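Local atomic coordinates of translation initiation factor eIF2 assembly protein (Schizosaccharomyces pombe, PDB entry 4ZGP), a protein that acts as an ATP-dependent folding chaperone that binds the gamma subunit of eIF2 and allows it to assemble with the alpha and beta subunits. Residues A[56-61]-A[95-100]; A[195-200]-A[205-210]. All coordinates share one frame; numbering follows the deposited sequence.

Interaction 1. Residues A[56-61]-A[95-100]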
loop_
_atom_site.group_PDB
_atom_site.type_symbol
_atom_site.label_atom_id
_atom_site.label_comp_id
_atom_site.label_asym_id
_atom_site.label_seq_id
_atom_site.Cartn_x
_atom_site.Cartn_y
_atom_site.Cartn_z
ATOM N N ALA A 56 -7.529 10.128 18.638
ATOM C CA ALA A 56 -6.720 11.336 18.720
ATOM C C ALA A 56 -5.440 11.159 19.544
ATOM O O ALA A 56 -4.413 11.771 19.233
ATOM C CB ALA A 56 -7.551 12.478 19.290
ATOM N N THR A 57 -5.484 10.342 20.597
ATOM C CA THR A 57 -4.282 10.162 21.411
ATOM C C THR A 57 -3.236 9.373 20.628
ATOM O O THR A 57 -2.039 9.584 20.802
ATOM C CB THR A 57 -4.569 9.458 22.757
ATOM O OG1 THR A 57 -5.022 8.118 22.531
ATOM C CG2 THR A 57 -5.625 10.233 23.536
ATOM N N VAL A 58 -3.691 8.473 19.758
ATOM C CA VAL A 58 -2.783 7.754 18.875
ATOM C C VAL A 58 -2.141 8.739 17.893
ATOM O O VAL A 58 -0.920 8.733 17.682
ATOM C CB VAL A 58 -3.508 6.614 18.108
ATOM C CG1 VAL A 58 -2.649 6.078 16.966
ATOM C CG2 VAL A 58 -3.870 5.478 19.057
ATOM N N LEU A 59 -2.973 9.588 17.306
ATOM C CA LEU A 59 -2.526 10.587 16.346
ATOM C C LEU A 59 -1.474 11.489 16.974
ATOM O O LEU A 59 -0.456 11.805 16.358
ATOM C CB LEU A 59 -3.725 11.401 15.856
ATOM C CG LEU A 59 -3.633 12.233 14.584
ATOM C CD1 LEU A 59 -3.013 11.420 13.478
ATOM C CD2 LEU A 59 -5.029 12.687 14.189
ATOM N N LYS A 60 -1.719 11.873 18.220
ATOM C CA LYS A 60 -0.818 12.750 18.959
ATOM C C LYS A 60 0.547 12.083 19.165
ATOM O O LYS A 60 1.592 12.689 18.933
ATOM C CB LYS A 60 -1.461 13.130 20.298
ATOM C CG LYS A 60 -0.894 14.379 20.972
ATOM C CD LYS A 60 0.273 14.046 21.893
ATOM C CE LYS A 60 0.485 15.139 22.937
ATOM N NZ LYS A 60 0.648 16.484 22.313
ATOM N N TYR A 61 0.524 10.823 19.588
ATOM C CA TYR A 61 1.736 10.034 19.780
ATOM C C TYR A 61 2.553 9.865 18.494
ATOM O O TYR A 61 3.784 9.874 18.535
ATOM C CB TYR A 61 1.350 8.669 20.358
ATOM C CG TYR A 61 2.445 7.633 20.448
ATOM C CD1 TYR A 61 3.231 7.521 21.585
ATOM C CD2 TYR A 61 2.659 6.734 19.414
ATOM C CE1 TYR A 61 4.215 6.558 21.675
ATOM C CE2 TYR A 61 3.636 5.779 19.493
ATOM C CZ TYR A 61 4.410 5.686 20.628
ATOM O OH TYR A 61 5.383 4.719 20.702
ATOM N N ARG A 95 -5.539 4.093 27.429
ATOM C CA ARG A 95 -5.766 2.652 27.469
ATOM C C ARG A 95 -6.879 2.206 26.531
ATOM O O ARG A 95 -6.832 1.103 25.982
ATOM C CB ARG A 95 -6.080 2.196 28.902
ATOM C CG ARG A 95 -6.328 0.696 29.007
ATOM C CD ARG A 95 -6.506 0.193 30.437
ATOM N NE ARG A 95 -7.159 -1.114 30.426
ATOM C CZ ARG A 95 -6.514 -2.268 30.270
ATOM N NH1 ARG A 95 -7.191 -3.407 30.251
ATOM N NH2 ARG A 95 -5.191 -2.283 30.131
ATOM N N GLU A 96 -7.880 3.063 26.351
ATOM C CA GLU A 96 -9.029 2.734 25.523
ATOM C C GLU A 96 -8.587 2.453 24.088
ATOM O O GLU A 96 -9.040 1.495 23.450
ATOM C CB GLU A 96 -10.058 3.871 25.553
ATOM C CG GLU A 96 -10.854 3.983 26.857
ATOM C CD GLU A 96 -10.209 4.889 27.911
ATOM O OE1 GLU A 96 -9.081 5.387 27.697
ATOM O OE2 GLU A 96 -10.845 5.108 28.966
ATOM N N ALA A 97 -7.687 3.296 23.599
ATOM C CA ALA A 97 -7.131 3.148 22.261
ATOM C C ALA A 97 -6.286 1.885 22.166
ATOM O O ALA A 97 -6.386 1.136 21.194
ATOM C CB ALA A 97 -6.310 4.355 21.901
ATOM N N ILE A 98 -5.454 1.655 23.179
ATOM C CA ILE A 98 -4.623 0.459 23.222
ATOM C C ILE A 98 -5.481 -0.813 23.188
ATOM O O ILE A 98 -5.153 -1.768 22.476
ATOM C CB ILE A 98 -3.728 0.430 24.486
ATOM C CG1 ILE A 98 -2.848 1.678 24.548
ATOM C CG2 ILE A 98 -2.857 -0.833 24.505
ATOM C CD1 ILE A 98 -1.898 1.821 23.395
ATOM N N GLN A 99 -6.564 -0.844 23.964
ATOM C CA GLN A 99 -7.430 -2.027 23.977
ATOM C C GLN A 99 -8.148 -2.219 22.636
ATOM O O GLN A 99 -8.341 -3.357 22.174
ATOM C CB GLN A 99 -8.454 -1.924 25.109
ATOM C CG GLN A 99 -7.849 -1.966 26.502
ATOM C CD GLN A 99 -7.087 -3.247 26.769
ATOM O OE1 GLN A 99 -7.521 -4.329 26.372
ATOM N NE2 GLN A 99 -5.946 -3.129 27.443
ATOM N N LEU A 100 -8.523 -1.107 22.018
ATOM C CA LEU A 100 -9.182 -1.128 20.714
ATOM C C LEU A 100 -8.266 -1.759 19.670
ATOM O O LEU A 100 -8.672 -2.632 18.897
ATOM C CB LEU A 100 -9.574 0.290 20.293
ATOM C CG LEU A 100 -10.564 0.448 19.135
ATOM C CD1 LEU A 100 -11.762 -0.467 19.325
ATOM C CD2 LEU A 100 -11.023 1.897 19.027
#
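T57 OG1 faces two groups at once. The methyl carbon A97 CB lies 4.0 Å from T57 OG1, and the backbone N of E94 makes a weak hydrogen bond to the same oxygen. This is a small helix-helix contact in an ATP-grasp protein. It joins the start of helix 56-62 to the start of helix 95-107. The touching surface is built from small groups, and only 76 Å² is buried in all. The A97 methyl rests between the hydroxyl of T57 and one branch of V58, two neighbouring side chains on the same helix. V58 sends CG2, not CG1, to the contact, with V58 CG2 and A97 CB 3.9 Å apart. CG1 lies anti to the backbone N (chi1 167°), which leaves CG2 beside that N and facing A97. The CA atoms come closest here, with 7.2 Å between V58 CA and A97 CA.

The residues leading into helix 95-107 complete the seam. T57 also packs on Y91 and P93, and the Y61 ring meets the Y92 ring edge-to-face. Y61 and I98 both reach L142 of helix 138-146, so a third helix covers part of this region. At T57 the hydroxyl is the branch turned to the other helix: T57 CG2 is 6.1 Å from A97 CB.

Interaction 2. Residues A[195-200]-A[205-210]. With ADP (adenosine-5'-diphosphate), chain C.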
loop_
_atom_site.group_PDB
_atom_site.type_symbol
_atom_site.label_atom_id
_atom_site.label_comp_id
_atom_site.label_asym_id
_atom_site.label_seq_id
_atom_site.Cartn_x
_atom_site.Cartn_y
_atom_site.Cartn_z
ATOM N N ARG A 195 4.216 -5.164 -8.936
ATOM C CA ARG A 195 3.613 -3.846 -9.016
ATOM C C ARG A 195 3.130 -3.642 -10.447
ATOM O O ARG A 195 3.877 -3.892 -11.383
ATOM C CB ARG A 195 4.611 -2.771 -8.614
ATOM C CG ARG A 195 4.068 -1.356 -8.798
ATOM C CD ARG A 195 4.742 -0.363 -7.864
ATOM N NE ARG A 195 4.362 -0.569 -6.468
ATOM C CZ ARG A 195 4.765 0.204 -5.466
ATOM N NH1 ARG A 195 5.589 1.215 -5.708
ATOM N NH2 ARG A 195 4.345 -0.036 -4.215
ATOM N N CYS A 196 1.885 -3.187 -10.597
ATOM C CA CYS A 196 1.155 -3.289 -11.861
ATOM C C CYS A 196 0.587 -1.932 -12.223
ATOM O O CYS A 196 -0.115 -1.287 -11.439
ATOM C CB CYS A 196 0.033 -4.326 -11.765
ATOM S SG CYS A 196 0.563 -5.926 -11.058
ATOM N N PHE A 197 0.890 -1.506 -13.437
ATOM C CA PHE A 197 0.651 -0.141 -13.834
ATOM C C PHE A 197 -0.475 -0.107 -14.851
ATOM O O PHE A 197 -0.482 -0.863 -15.823
ATOM C CB PHE A 197 1.942 0.463 -14.408
ATOM C CG PHE A 197 3.076 0.484 -13.431
ATOM C CD1 PHE A 197 3.924 -0.608 -13.301
ATOM C CD2 PHE A 197 3.313 1.600 -12.656
ATOM C CE1 PHE A 197 4.982 -0.574 -12.397
ATOM C CE2 PHE A 197 4.365 1.633 -11.753
ATOM C CZ PHE A 197 5.200 0.554 -11.625
ATOM N N VAL A 198 -1.441 0.764 -14.593
ATOM C CA VAL A 198 -2.670 0.802 -15.340
ATOM C C VAL A 198 -2.874 2.198 -15.908
ATOM O O VAL A 198 -2.806 3.175 -15.182
ATOM C CB VAL A 198 -3.891 0.449 -14.450
ATOM C CG1 VAL A 198 -5.168 0.564 -15.252
ATOM C CG2 VAL A 198 -3.744 -0.952 -13.860
ATOM N N LYS A 199 -3.128 2.277 -17.209
ATOM C CA LYS A 199 -3.367 3.567 -17.848
ATOM C C LYS A 199 -4.531 3.416 -18.811
ATOM O O LYS A 199 -4.578 2.461 -19.585
ATOM C CB LYS A 199 -2.114 4.058 -18.583
ATOM C CG LYS A 199 -2.294 5.414 -19.245
ATOM C CD LYS A 199 -1.204 5.675 -20.273
ATOM C CE LYS A 199 0.085 5.999 -19.591
ATOM N NZ LYS A 199 1.145 6.493 -20.544
ATOM N N SER A 200 -5.477 4.347 -18.724
ATOM C CA SER A 200 -6.750 4.253 -19.437
ATOM C C SER A 200 -7.375 2.872 -19.271
ATOM O O SER A 200 -7.811 2.258 -20.236
ATOM C CB SER A 200 -6.561 4.606 -20.921
ATOM O OG SER A 200 -5.817 5.806 -21.012
ATOM N N ALA A 205 2.033 -2.325 -17.989
ATOM C CA ALA A 205 3.315 -2.805 -17.468
ATOM C C ALA A 205 3.156 -3.411 -16.087
ATOM O O ALA A 205 2.291 -2.988 -15.332
ATOM C CB ALA A 205 4.326 -1.672 -17.389
ATOM N N PHE A 206 4.019 -4.369 -15.757
ATOM C CA PHE A 206 4.174 -4.777 -14.358
ATOM C C PHE A 206 5.562 -5.331 -14.133
ATOM O O PHE A 206 6.237 -5.769 -15.075
ATOM C CB PHE A 206 3.096 -5.796 -13.919
ATOM C CG PHE A 206 3.235 -7.192 -14.490
ATOM C CD1 PHE A 206 3.997 -8.169 -13.843
ATOM C CD2 PHE A 206 2.530 -7.557 -15.622
ATOM C CE1 PHE A 206 4.091 -9.454 -14.340
ATOM C CE2 PHE A 206 2.612 -8.866 -16.130
ATOM C CZ PHE A 206 3.388 -9.812 -15.487
ATOM N N CYS A 207 6.000 -5.275 -12.879
ATOM C CA CYS A 207 7.325 -5.743 -12.543
ATOM C C CYS A 207 7.315 -6.426 -11.213
ATOM O O CYS A 207 6.425 -6.223 -10.398
ATOM C CB CYS A 207 8.344 -4.584 -12.532
ATOM S SG CYS A 207 8.072 -3.237 -11.365
ATOM N N GLN A 208 8.304 -7.283 -11.034
ATOM C CA GLN A 208 8.627 -7.836 -9.737
ATOM C C GLN A 208 8.784 -6.731 -8.698
ATOM O O GLN A 208 9.384 -5.674 -8.964
ATOM C CB GLN A 208 9.904 -8.676 -9.814
ATOM C CG GLN A 208 10.242 -9.413 -8.529
ATOM C CD GLN A 208 11.411 -10.363 -8.691
ATOM O OE1 GLN A 208 11.923 -10.543 -9.796
ATOM N NE2 GLN A 208 11.838 -10.971 -7.588
ATOM N N ARG A 209 8.264 -6.978 -7.496
ATOM C CA ARG A 209 8.227 -5.935 -6.483
ATOM C C ARG A 209 9.493 -5.854 -5.644
ATOM O O ARG A 209 9.893 -4.767 -5.228
ATOM C CB ARG A 209 7.015 -6.135 -5.577
ATOM C CG ARG A 209 5.901 -5.172 -5.879
ATOM C CD ARG A 209 5.811 -4.078 -4.835
ATOM N NE ARG A 209 4.739 -4.351 -3.892
ATOM C CZ ARG A 209 4.530 -3.669 -2.773
ATOM N NH1 ARG A 209 3.516 -3.996 -1.993
ATOM N NH2 ARG A 209 5.328 -2.664 -2.442
ATOM N N ASP A 210 10.145 -6.987 -5.410
ATOM C CA ASP A 210 11.360 -6.978 -4.588
ATOM C C ASP A 210 12.590 -6.881 -5.470
ATOM O O ASP A 210 12.465 -6.708 -6.680
ATOM C CB ASP A 210 11.437 -8.232 -3.718
ATOM C CG ASP A 210 11.655 -9.474 -4.531
ATOM O OD1 ASP A 210 11.056 -9.563 -5.624
ATOM O OD2 ASP A 210 12.421 -10.358 -4.089
HETATM P PB ADP C . 3.212 -0.116 -0.088
HETATM O O1B ADP C . 2.221 -0.213 -1.238
HETATM O O2B ADP C . 3.154 1.201 0.664
HETATM O O3B ADP C . 4.576 -0.630 -0.501
HETATM P PA ADP C . 2.087 -2.608 0.872
HETATM O O1A ADP C . 1.957 -2.873 -0.607
HETATM O O2A ADP C . 0.916 -2.735 1.832
HETATM O O3A ADP C . 2.696 -1.125 1.079
HETATM O "O5'" ADP C . 3.249 -3.578 1.406
HETATM C "C5'" ADP C . 4.574 -3.119 1.677
HETATM C "C4'" ADP C . 5.385 -4.384 1.896
HETATM O "O4'" ADP C . 5.069 -4.931 3.178
HETATM C "C3'" ADP C . 5.007 -5.443 0.872
HETATM O "O3'" ADP C . 5.968 -5.502 -0.187
HETATM C "C2'" ADP C . 4.953 -6.743 1.645
HETATM O "O2'" ADP C . 6.150 -7.503 1.459
HETATM C "C1'" ADP C . 4.846 -6.343 3.103
HETATM N N9 ADP C . 3.461 -6.637 3.546
HETATM C C8 ADP C . 2.376 -5.884 3.261
HETATM N N7 ADP C . 1.254 -6.425 3.811
HETATM C C5 ADP C . 1.622 -7.550 4.464
HETATM C C6 ADP C . 0.930 -8.587 5.266
HETATM N N6 ADP C . -0.411 -8.500 5.462
HETATM N N1 ADP C . 1.676 -9.601 5.781
HETATM C C2 ADP C . 3.010 -9.654 5.577
HETATM N N3 ADP C . 3.705 -8.746 4.860
HETATM C C4 ADP C . 3.077 -7.685 4.289
#
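The F197 ring lies beside A205 and C207, on one face of a beta hairpin. Its edge follows the neighbouring strand. F197 CE1 meets C207 SG at 4.2 Å, and F197 CD1 comes to 3.5 Å from A205 O, which lies in the ring plane. The small A205 methyl touches F197 CD1 from out of the ring plane. C196 and F206 occupy the other face. There C196 SG presses on F206 CB at 3.8 Å. The sulfur is oblique to the F206 ring, with 5.4 Å between C196 SG and the ring centroid. F206 CG stands between its backbone N and carbonyl carbon (chi1 72°), and the ring leads away from the partner strand.

Antiparallel backbone bonds hold this register. R195 and C207 form a hydrogen-bonded pair, with R195 N to C207 O and C207 N to R195 O both 2.9 Å. F197 N gives a further bond to A205 O, and C196 and F206 make the non-hydrogen-bonded pair between them.

R209, past the strand end, has two modelled conformers. In the one described, its bent chain folds back over R195, and R209 CG packs 3.9 Å from R195 CB. The two guanidinium planes are 23° apart. R209 NH2 bonds to ADP O3B at 2.9 Å, whereas R195 NH2 lies near ADP O1B without a hydrogen bond. E193 and D246 make salt bridges with R209, and D246 also with R195 NE. All four residues bind ATP.

Strand 243-250 flanks 193-199, and 287-289 flanks 202-208. Helix 221-233 covers the C196 and F206 face through I228, while F271 of a loop packs on A205.

In the fold
After two short helices and strand 48-51, the chain forms helix 56-62. It then runs through a long connection, of which 70-90 is not modelled, to helix 95-107. Interaction 1 closes that loop. The chain next supplies strands 112-115 and 180-184, whose vicinity provides several ADP-binding residues. Interaction 2 follows as a short closure, the hairpin of strands 193-199 and 202-208. The two contacts are in series and neither encloses the other. The centres of interaction 1 and interaction 2 are about 36 Å apart, on opposite sides of the chain's centre. Interaction 1 ties peripheral helices together, whereas interaction 2 lies within the five-stranded sheet and reaches the nucleotide.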